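Local coordinates for protein superoxide dismutase [Fe] (Sulfolobus acidocaldarius, PDB 1B06) that converts the superoxide radical to hydrogen peroxide and oxygen, using one iron ion bound in each subunit, at residues G98-G103 and G114-F119; L14-D19 and N89-A94. All blocks are in the same frame, centred on the assembly; numbering follows the deposited sequence.

Contact 1. Residues G98-G103 and G114-F119; sequences GGKPGG and GSFDRF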
loop_
_atom_site.group_PDB
_atom_site.type_symbol
_atom_site.label_atom_id
_atom_site.label_comp_id
_atom_site.label_asym_id
_atom_site.label_seq_id
_atom_site.Cartn_x
_atom_site.Cartn_y
_atom_site.Cartn_z
ATOM N N GLY A 98 -15.489 9.722 28.060
ATOM C CA GLY A 98 -14.272 10.005 28.791
ATOM C C GLY A 98 -14.152 9.119 30.007
ATOM O O GLY A 98 -14.920 8.171 30.171
ATOM N N GLY A 99 -13.184 9.424 30.861
ATOM C CA GLY A 99 -12.992 8.636 32.062
ATOM C C GLY A 99 -12.121 7.414 31.857
ATOM O O GLY A 99 -11.248 7.388 30.989
ATOM N N LYS A 100 -12.369 6.393 32.667
ATOM C CA LYS A 100 -11.616 5.153 32.615
ATOM C C LYS A 100 -12.541 4.001 32.233
ATOM O O LYS A 100 -13.730 4.028 32.542
ATOM C CB LYS A 100 -11.000 4.890 33.991
ATOM C CG LYS A 100 -9.911 3.831 34.009
ATOM C CD LYS A 100 -10.318 2.632 34.852
ATOM C CE LYS A 100 -9.733 1.340 34.302
ATOM N NZ LYS A 100 -8.878 0.653 35.311
ATOM N N PRO A 101 -12.016 2.978 31.544
ATOM C CA PRO A 101 -12.890 1.862 31.175
ATOM C C PRO A 101 -13.279 1.037 32.395
ATOM O O PRO A 101 -12.736 1.226 33.476
ATOM C CB PRO A 101 -12.053 1.061 30.181
ATOM C CG PRO A 101 -10.645 1.387 30.532
ATOM C CD PRO A 101 -10.641 2.794 31.051
ATOM N N GLY A 102 -14.229 0.129 32.215
ATOM C CA GLY A 102 -14.665 -0.719 33.305
ATOM C C GLY A 102 -14.998 -2.088 32.755
ATOM O O GLY A 102 -14.751 -2.363 31.590
ATOM N N GLY A 103 -15.549 -2.954 33.594
ATOM C CA GLY A 103 -15.913 -4.283 33.143
ATOM C C GLY A 103 -14.757 -5.132 32.659
ATOM O O GLY A 103 -13.622 -4.962 33.092
ATOM N N GLY A 114 -0.776 -3.707 32.177
ATOM C CA GLY A 114 -0.416 -3.349 33.536
ATOM C C GLY A 114 -1.372 -2.365 34.170
ATOM O O GLY A 114 -1.709 -2.486 35.345
ATOM N N SER A 115 -1.813 -1.382 33.393
ATOM C CA SER A 115 -2.742 -0.381 33.897
ATOM C C SER A 115 -3.298 0.456 32.757
ATOM O O SER A 115 -2.774 0.427 31.647
ATOM C CB SER A 115 -2.037 0.534 34.904
ATOM O OG SER A 115 -1.086 1.365 34.261
ATOM N N PHE A 116 -4.359 1.206 33.036
ATOM C CA PHE A 116 -4.975 2.059 32.026
ATOM C C PHE A 116 -4.020 3.177 31.590
ATOM O O PHE A 116 -4.034 3.605 30.438
ATOM C CB PHE A 116 -6.271 2.662 32.576
ATOM C CG PHE A 116 -6.952 3.597 31.626
ATOM C CD1 PHE A 116 -7.332 3.167 30.360
ATOM C CD2 PHE A 116 -7.210 4.914 31.992
ATOM C CE1 PHE A 116 -7.958 4.033 29.469
ATOM C CE2 PHE A 116 -7.837 5.789 31.109
ATOM C CZ PHE A 116 -8.211 5.346 29.844
ATOM N N ASP A 117 -3.189 3.646 32.514
ATOM C CA ASP A 117 -2.237 4.706 32.206
ATOM C C ASP A 117 -1.173 4.257 31.207
ATOM O O ASP A 117 -0.814 5.014 30.312
ATOM C CB ASP A 117 -1.572 5.210 33.487
ATOM C CG ASP A 117 -2.501 6.082 34.316
ATOM O OD1 ASP A 117 -3.019 7.086 33.781
ATOM O OD2 ASP A 117 -2.720 5.764 35.504
ATOM N N ARG A 118 -0.667 3.035 31.356
ATOM C CA ARG A 118 0.336 2.531 30.426
ATOM C C ARG A 118 -0.328 2.322 29.076
ATOM O O ARG A 118 0.207 2.727 28.051
ATOM C CB ARG A 118 0.924 1.202 30.906
ATOM C CG ARG A 118 2.442 1.206 31.038
ATOM C CD ARG A 118 3.153 0.921 29.724
ATOM N NE ARG A 118 3.758 2.128 29.165
ATOM C CZ ARG A 118 4.778 2.147 28.309
ATOM N NH1 ARG A 118 5.340 1.020 27.891
ATOM N NH2 ARG A 118 5.224 3.302 27.848
ATOM N N PHE A 119 -1.496 1.688 29.082
ATOM C CA PHE A 119 -2.223 1.448 27.842
ATOM C C PHE A 119 -2.385 2.760 27.085
ATOM O O PHE A 119 -2.119 2.831 25.882
ATOM C CB PHE A 119 -3.607 0.854 28.121
ATOM C CG PHE A 119 -4.506 0.842 26.916
ATOM C CD1 PHE A 119 -4.343 -0.118 25.921
ATOM C CD2 PHE A 119 -5.483 1.817 26.752
ATOM C CE1 PHE A 119 -5.138 -0.103 24.778
ATOM C CE2 PHE A 119 -6.284 1.840 25.608
ATOM C CZ PHE A 119 -6.109 0.879 24.621
HETATM O O HOH W 1 -5.625 0.687 35.659
#
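The ring of Phe116 carries Pro101 CD over one face, with Lys100 CA on the same side; the carbonyl oxygen of Gly99 approaches obliquely near CE2. Pro101 CD sits 3.5 Å from the centroid of the Phe116 ring and 20° off its normal, a well-formed CH-pi contact shifted toward CD1 and CE1. At the CD2 rim, on the same side of the ring as Pro101, Lys100 CG meets Phe116 CD2 at 3.5 Å, the two side chains running past each other in opposite directions. Phe116 reaches this position because its CG stands anti to the backbone N (chi1 178°), which carries the ring from the first turn of helix 116-129 to the loop. An alanine here would remove the ring, and Pro101 CD and the aliphatic part of Lys100 would probably lose their partner. One water accepts from Phe116 N at 3.0 Å and, weakly, from Lys100 NZ. Pro101 also packs on Ile109 of helix 103-113. The chemistry is thus mainly apolar, a CH-pi contact with one water, weakly held on the lysine side, beside it, joining the loop before helix 103-113 to helix 116-129.

Contact 2. Residues L14-D19 and N89-A94; sequences LPYKVD and NNMAPA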
loop_
_atom_site.group_PDB
_atom_site.type_symbol
_atom_site.label_atom_id
_atom_site.label_comp_id
_atom_site.label_asym_id
_atom_site.label_seq_id
_atom_site.Cartn_x
_atom_site.Cartn_y
_atom_site.Cartn_z
ATOM N N LEU A 14 -26.447 10.382 13.271
ATOM C CA LEU A 14 -25.459 10.734 14.285
ATOM C C LEU A 14 -26.120 10.458 15.632
ATOM O O LEU A 14 -27.283 10.798 15.836
ATOM C CB LEU A 14 -25.088 12.217 14.168
ATOM C CG LEU A 14 -23.680 12.644 14.591
ATOM C CD1 LEU A 14 -22.645 11.958 13.718
ATOM C CD2 LEU A 14 -23.552 14.143 14.470
ATOM N N PRO A 15 -25.396 9.828 16.568
ATOM C CA PRO A 15 -25.960 9.521 17.889
ATOM C C PRO A 15 -26.176 10.717 18.823
ATOM O O PRO A 15 -26.702 10.559 19.923
ATOM C CB PRO A 15 -24.972 8.511 18.486
ATOM C CG PRO A 15 -23.989 8.196 17.382
ATOM C CD PRO A 15 -24.014 9.348 16.442
ATOM N N TYR A 16 -25.777 11.907 18.386
ATOM C CA TYR A 16 -25.924 13.109 19.202
ATOM C C TYR A 16 -25.906 14.326 18.291
ATOM O O TYR A 16 -25.816 14.188 17.070
ATOM C CB TYR A 16 -24.772 13.203 20.207
ATOM C CG TYR A 16 -23.486 12.616 19.675
ATOM C CD1 TYR A 16 -22.772 13.259 18.667
ATOM C CD2 TYR A 16 -23.019 11.388 20.133
ATOM C CE1 TYR A 16 -21.631 12.693 18.123
ATOM C CE2 TYR A 16 -21.876 10.809 19.596
ATOM C CZ TYR A 16 -21.189 11.463 18.591
ATOM O OH TYR A 16 -20.073 10.883 18.038
ATOM N N LYS A 17 -25.994 15.515 18.882
ATOM C CA LYS A 17 -25.977 16.751 18.109
ATOM C C LYS A 17 -24.550 17.023 17.661
ATOM O O LYS A 17 -23.604 16.606 18.324
ATOM C CB LYS A 17 -26.500 17.909 18.953
ATOM C CG LYS A 17 -27.962 17.769 19.329
ATOM C CD LYS A 17 -28.580 19.119 19.655
ATOM C CE LYS A 17 -29.899 18.961 20.400
ATOM N NZ LYS A 17 -30.645 20.250 20.503
ATOM N N VAL A 18 -24.396 17.724 16.541
ATOM C CA VAL A 18 -23.068 18.007 15.996
ATOM C C VAL A 18 -22.159 18.829 16.900
ATOM O O VAL A 18 -20.958 18.921 16.650
ATOM C CB VAL A 18 -23.154 18.719 14.628
ATOM C CG1 VAL A 18 -23.867 17.832 13.626
ATOM C CG2 VAL A 18 -23.870 20.045 14.771
ATOM N N ASP A 19 -22.724 19.430 17.943
ATOM C CA ASP A 19 -21.924 20.232 18.860
ATOM C C ASP A 19 -21.803 19.568 20.224
ATOM O O ASP A 19 -21.337 20.188 21.178
ATOM C CB ASP A 19 -22.533 21.628 19.015
ATOM C CG ASP A 19 -23.892 21.604 19.692
ATOM O OD1 ASP A 19 -24.473 20.510 19.842
ATOM O OD2 ASP A 19 -24.382 22.683 20.077
ATOM N N ASN A 89 -20.181 6.165 17.249
ATOM C CA ASN A 89 -20.705 5.456 18.408
ATOM C C ASN A 89 -19.652 5.212 19.480
ATOM O O ASN A 89 -19.984 4.974 20.644
ATOM C CB ASN A 89 -21.299 4.119 17.976
ATOM C CG ASN A 89 -22.625 4.279 17.272
ATOM O OD1 ASN A 89 -23.554 4.864 17.815
ATOM N ND2 ASN A 89 -22.719 3.762 16.057
ATOM N N ASN A 90 -18.387 5.274 19.082
ATOM C CA ASN A 90 -17.279 5.040 19.999
ATOM C C ASN A 90 -16.920 6.292 20.794
ATOM O O ASN A 90 -15.964 6.290 21.568
ATOM C CB ASN A 90 -16.060 4.550 19.216
ATOM C CG ASN A 90 -15.160 3.636 20.033
ATOM O OD1 ASN A 90 -15.613 2.666 20.648
ATOM N ND2 ASN A 90 -13.869 3.943 20.037
ATOM N N MET A 91 -17.690 7.356 20.585
ATOM C CA MET A 91 -17.495 8.623 21.289
ATOM C C MET A 91 -18.810 9.001 21.985
ATOM O O MET A 91 -19.874 8.491 21.632
ATOM C CB MET A 91 -17.086 9.723 20.304
ATOM C CG MET A 91 -15.700 9.532 19.703
ATOM S SD MET A 91 -15.077 10.966 18.810
ATOM C CE MET A 91 -16.306 11.102 17.453
ATOM N N ALA A 92 -18.738 9.883 22.974
ATOM C CA ALA A 92 -19.926 10.308 23.696
ATOM C C ALA A 92 -19.709 11.710 24.233
ATOM O O ALA A 92 -18.577 12.106 24.499
ATOM C CB ALA A 92 -20.210 9.346 24.839
ATOM N N PRO A 93 -20.794 12.489 24.385
ATOM C CA PRO A 93 -20.695 13.861 24.900
ATOM C C PRO A 93 -19.849 13.962 26.167
ATOM O O PRO A 93 -19.854 13.061 27.007
ATOM C CB PRO A 93 -22.149 14.254 25.144
ATOM C CG PRO A 93 -22.912 13.438 24.152
ATOM C CD PRO A 93 -22.183 12.127 24.056
ATOM N N ALA A 94 -19.124 15.071 26.282
ATOM C CA ALA A 94 -18.241 15.355 27.412
ATOM C C ALA A 94 -18.512 14.572 28.696
ATOM O O ALA A 94 -17.660 13.813 29.166
ATOM C CB ALA A 94 -18.272 16.849 27.706
#
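Pro15 and Tyr16 meet Asn89, Met91 and Pro93 in a surface van der Waals contact between two irregular segments, one leading toward helix 27-57 and the other leaving the C-terminal end of helix 67-89. It joins the segment before the first long helix to the start of the linker between helix 67-89 and helix 103-113. Tyr16 is the central piece. Its chi1 of 32° places CG between the backbone N and the carbonyl carbon, an uncommon setting that turns the ring toward Met91 and Pro93. There CE2 comes within 3.7 Å of Met91 O, and CD2 lies 4.1 Å from Pro93 CD, both partners being oblique to the ring. Pro15 CD lies above one face of the same ring, offset toward the rim, so the tyrosine is flanked by its own neighbour as well as by the facing segment. At the far end the phenol oxygen has a polar partner in Trp88, whose carbonyl O it hydrogen-bonds, while Tyr16 OH also touches Met91 CE at 3.8 Å. The methionine chain, bent at chi3, brings this methyl back to the phenol. Beside them the side chains of Pro15 and Asn89 cross at about a right angle, Pro15 CG standing 3.4 Å from Asn89 OD1. The side chain of Met91 lies about 9 Å from the iron and about 7 Å from the side chains of the ligands His33 and Asp170. The two segments thus meet through van der Waals contacts, several between a carbon and a polar oxygen, with no hydrogen bond between them; the hydroxyl's bond to Trp88 O probably helps fix the tyrosine.

In the fold
Both contacts centre on an aromatic ring with proline packed against it, one proline in contact 1 and two in contact 2, and both use the linker between helix 67-89 and helix 103-113: contact 2 takes its beginning and contact 1 its end. Neither is a true core contact. Contact 2, at the surface, joins two loops far apart in sequence and brings the Met91 side chain near the metal ligands; contact 1, partly buried and away from the iron site, binds a loop to a nearby helix. Their chemistry differs: a face-on CH-pi contact with a water bridge, weak at the lysine, in one, oblique ring packing with a hydroxyl held by a helix-end carbonyl in the other.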